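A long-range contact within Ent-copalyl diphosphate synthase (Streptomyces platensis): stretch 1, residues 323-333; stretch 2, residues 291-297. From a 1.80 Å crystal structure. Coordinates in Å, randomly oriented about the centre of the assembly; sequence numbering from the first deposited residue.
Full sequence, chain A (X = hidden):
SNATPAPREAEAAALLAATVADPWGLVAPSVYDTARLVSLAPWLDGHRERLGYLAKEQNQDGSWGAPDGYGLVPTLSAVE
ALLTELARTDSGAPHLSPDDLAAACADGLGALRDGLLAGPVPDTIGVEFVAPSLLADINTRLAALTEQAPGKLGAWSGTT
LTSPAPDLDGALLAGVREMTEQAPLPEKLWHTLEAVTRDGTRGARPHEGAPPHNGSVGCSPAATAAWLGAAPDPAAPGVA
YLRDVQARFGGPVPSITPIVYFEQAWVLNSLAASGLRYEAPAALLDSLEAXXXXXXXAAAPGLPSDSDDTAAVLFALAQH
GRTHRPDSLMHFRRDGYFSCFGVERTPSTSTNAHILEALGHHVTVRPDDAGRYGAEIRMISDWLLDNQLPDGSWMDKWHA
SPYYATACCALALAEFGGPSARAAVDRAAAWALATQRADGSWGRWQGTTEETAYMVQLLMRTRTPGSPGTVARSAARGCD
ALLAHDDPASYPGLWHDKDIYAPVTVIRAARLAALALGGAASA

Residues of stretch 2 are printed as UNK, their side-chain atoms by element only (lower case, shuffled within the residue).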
# COMPACT_ATOMS: atom_id res chain seq x y z
N THR A 323 -10.74 -13.31 -21.75
CA THR A 323 -9.43 -13.03 -22.29
C THR A 323 -9.42 -11.77 -23.14
O THR A 323 -10.21 -11.64 -24.09
CB THR A 323 -8.91 -14.21 -23.11
OG1 THR A 323 -8.82 -15.36 -22.27
CG2 THR A 323 -7.53 -13.93 -23.67
N HIS A 324 -8.55 -10.83 -22.81
CA HIS A 324 -8.39 -9.60 -23.58
C HIS A 324 -6.94 -9.52 -23.98
O HIS A 324 -6.06 -9.76 -23.14
CB HIS A 324 -8.72 -8.36 -22.73
CG HIS A 324 -10.13 -8.31 -22.27
ND1 HIS A 324 -11.09 -7.56 -22.91
CD2 HIS A 324 -10.77 -8.96 -21.27
CE1 HIS A 324 -12.25 -7.72 -22.30
NE2 HIS A 324 -12.08 -8.56 -21.30
N ARG A 325 -6.69 -9.13 -25.23
CA ARG A 325 -5.31 -8.88 -25.65
C ARG A 325 -4.68 -7.85 -24.72
O ARG A 325 -5.27 -6.79 -24.49
CB ARG A 325 -5.26 -8.35 -27.07
CG ARG A 325 -4.90 -9.40 -28.07
CD ARG A 325 -4.81 -8.79 -29.45
NE ARG A 325 -4.41 -9.80 -30.41
CZ ARG A 325 -4.40 -9.61 -31.73
NH1 ARG A 325 -4.76 -8.43 -32.24
NH2 ARG A 325 -4.01 -10.60 -32.53
N PRO A 326 -3.48 -8.16 -24.20
CA PRO A 326 -2.83 -7.26 -23.24
C PRO A 326 -2.05 -6.13 -23.90
O PRO A 326 -0.96 -5.79 -23.46
CB PRO A 326 -1.90 -8.21 -22.47
CG PRO A 326 -1.48 -9.20 -23.53
CD PRO A 326 -2.72 -9.41 -24.36
N ASP A 327 -2.63 -5.52 -24.93
CA ASP A 327 -1.94 -4.47 -25.65
C ASP A 327 -1.71 -3.21 -24.84
O ASP A 327 -0.72 -2.53 -25.08
CB ASP A 327 -2.67 -4.14 -26.95
CG ASP A 327 -2.57 -5.27 -27.98
OD1 ASP A 327 -1.57 -6.01 -27.98
OD2 ASP A 327 -3.50 -5.40 -28.80
N SER A 328 -2.59 -2.90 -23.88
CA SER A 328 -2.41 -1.74 -23.02
C SER A 328 -1.09 -1.77 -22.25
O SER A 328 -0.61 -0.72 -21.86
CB SER A 328 -3.57 -1.58 -22.02
OG SER A 328 -3.74 -2.77 -21.24
N LEU A 329 -0.53 -2.95 -22.02
CA LEU A 329 0.77 -3.07 -21.35
C LEU A 329 1.94 -2.58 -22.21
O LEU A 329 2.96 -2.20 -21.67
CB LEU A 329 1.02 -4.50 -20.90
CG LEU A 329 0.06 -5.06 -19.86
CD1 LEU A 329 0.31 -6.53 -19.61
CD2 LEU A 329 0.18 -4.26 -18.56
N MSE A 330 1.77 -2.57 -23.54
CA MSE A 330 2.88 -2.17 -24.44
C MSE A 330 3.27 -0.71 -24.31
O MSE A 330 4.42 -0.37 -24.58
CB MSE A 330 2.54 -2.55 -25.90
CG MSE A 330 2.23 -4.04 -26.06
SE MSE A 330 3.78 -5.22 -25.73
CE MSE A 330 3.15 -5.98 -24.03
N HIS A 331 2.36 0.15 -23.84
CA HIS A 331 2.63 1.56 -23.54
C HIS A 331 3.77 1.69 -22.54
O HIS A 331 4.46 2.70 -22.50
CB HIS A 331 1.42 2.26 -22.87
CG HIS A 331 0.20 2.38 -23.73
ND1 HIS A 331 0.19 3.05 -24.93
CD2 HIS A 331 -1.07 1.95 -23.53
CE1 HIS A 331 -1.02 3.00 -25.45
NE2 HIS A 331 -1.80 2.34 -24.62
N PHE A 332 3.91 0.68 -21.68
CA PHE A 332 4.87 0.71 -20.57
C PHE A 332 6.18 -0.03 -20.90
O PHE A 332 7.05 -0.20 -20.01
CB PHE A 332 4.22 0.08 -19.33
CG PHE A 332 2.98 0.76 -18.87
CD1 PHE A 332 3.03 1.79 -17.94
CD2 PHE A 332 1.74 0.37 -19.35
CE1 PHE A 332 1.88 2.42 -17.50
CE2 PHE A 332 0.57 0.99 -18.92
CZ PHE A 332 0.64 2.02 -18.00
N ARG A 333 6.34 -0.47 -22.15
CA ARG A 333 7.57 -1.16 -22.54
C ARG A 333 8.73 -0.18 -22.53
O ARG A 333 8.61 0.93 -23.03
CB ARG A 333 7.42 -1.81 -23.93
CG ARG A 333 8.62 -2.66 -24.34
CD ARG A 333 8.87 -2.59 -25.85
NE ARG A 333 7.90 -3.38 -26.61
CZ ARG A 333 7.00 -2.90 -27.48
NH1 ARG A 333 6.90 -1.59 -27.73
NH2 ARG A 333 6.19 -3.74 -28.11
N UNK A 291 -13.70 -1.33 -15.98
CA UNK A 291 -12.66 -0.41 -15.61
C UNK A 291 -11.50 -0.38 -16.59
O UNK A 291 -10.81 0.61 -16.71
N UNK A 292 -11.27 -1.50 -17.26
CA UNK A 292 -10.16 -1.65 -18.17
C UNK A 292 -10.35 -0.83 -19.45
O UNK A 292 -11.41 -0.87 -20.05
c UNK A 292 -8.81 -3.59 -19.28
c UNK A 292 -7.50 -3.18 -18.61
c UNK A 292 -10.01 -3.13 -18.49
c UNK A 292 -8.92 -5.09 -19.41
N UNK A 293 -9.33 -0.07 -19.84
CA UNK A 293 -9.37 0.71 -21.07
C UNK A 293 -8.14 0.40 -21.90
O UNK A 293 -7.29 -0.41 -21.51
c UNK A 293 -9.40 2.23 -20.81
c UNK A 293 -10.45 2.58 -19.77
o UNK A 293 -8.10 2.67 -20.37
N UNK A 294 -8.03 1.08 -23.05
CA UNK A 294 -6.85 0.97 -23.93
C UNK A 294 -5.59 1.46 -23.25
O UNK A 294 -4.50 1.13 -23.66
o UNK A 294 -8.65 1.92 -26.97
c UNK A 294 -7.06 1.81 -25.20
c UNK A 294 -7.99 1.16 -26.20
o UNK A 294 -8.05 -0.09 -26.24
N UNK A 295 -5.74 2.27 -22.22
CA UNK A 295 -4.60 2.78 -21.47
C UNK A 295 -4.29 1.94 -20.22
O UNK A 295 -3.33 2.23 -19.51
c UNK A 295 -4.86 4.24 -21.11
o UNK A 295 -3.71 7.00 -22.79
c UNK A 295 -5.11 5.13 -22.33
c UNK A 295 -3.83 5.75 -22.86
o UNK A 295 -2.93 5.01 -23.34
N UNK A 296 -5.09 0.89 -20.00
CA UNK A 296 -4.98 0.02 -18.82
C UNK A 296 -5.99 0.39 -17.76
O UNK A 296 -7.13 0.80 -18.05
N UNK A 297 -5.59 0.22 -16.49
CA UNK A 297 -6.50 0.40 -15.36
C UNK A 297 -5.62 0.79 -14.15
O UNK A 297 -4.42 0.52 -14.17
c UNK A 297 -9.45 -1.80 -14.08
c UNK A 297 -7.31 -0.88 -15.07
c UNK A 297 -6.44 -1.98 -14.45
c UNK A 297 -8.51 -0.61 -14.17

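Position 291 carries no side-chain atoms and stands out of reach of stretch 1. The bare CA identifies it as Gly 291, and a CB there would clash with a side-chain carbon of position 297.

At position 292, where the chain leaves helical backbone angles, there are four side-chain carbons, forked at the second. One tip of the fork lies over a face of the His 324 ring. This is Leu 292, whose CD2 sits 4.5 Å from His 324 CG, a loose apolar contact.

Position 293 has a first side-chain carbon that bears one oxygen and one carbon, and it points away from stretch 1. The branching is that of threonine. Thr 293 OG1 accepts a hydrogen bond from the backbone N of position 295 at 3.0 Å and donates one to the backbone O of position 296 at 3.1 Å, so the side chain braces its own loop.

Two carbons, the second carrying two oxygens, make up the side chain of position 294. By shape alone a carboxylate and an amide may look alike, but two oxygens on the terminal carbon specify aspartate. It is the carbonyl of Asp 294 that reaches stretch 1: His 331 NE2 donates a hydrogen bond to Asp 294 O at 3.1 Å, and Ser 328 CB packs 3.3 Å from the same oxygen.

Position 295 has three carbons, the third with two oxygens, a chain one carbon longer. Its CA-to-CB bond points away, yet its end returns to lie over a face of the His 331 ring. In Glu 295, OE1 is 3.2 Å from His 331 NE2, but the angle is too poor for a hydrogen bond.

Position 296 again lacks side-chain atoms. With phi/psi of 99/-146, a CB would be jammed against the preceding carbonyl oxygen, which calls for Gly 296. Its N lies 3.5 Å from Ser 328 CB.

Position 297 has four carbons, forked at the first, with one arm two carbons long: Ile 297. Its side chain does not touch stretch 1.

The contact rests on a type I turn from Thr 293 to Gly 296, closed by Gly 296 N donating to Thr 293 O at 3.0 Å. Ser 328 packs against the turn's backbone, while His 331 supplies the one hydrogen bond between the stretches. The Phe 332 ring adds an edge contact, with CE2 4.1 Å from Glu 295 O. Only 271 Å² is buried in total, a small interface built largely on main-chain atoms of the turn.

Stretch 2 291-297: GLTDEGI
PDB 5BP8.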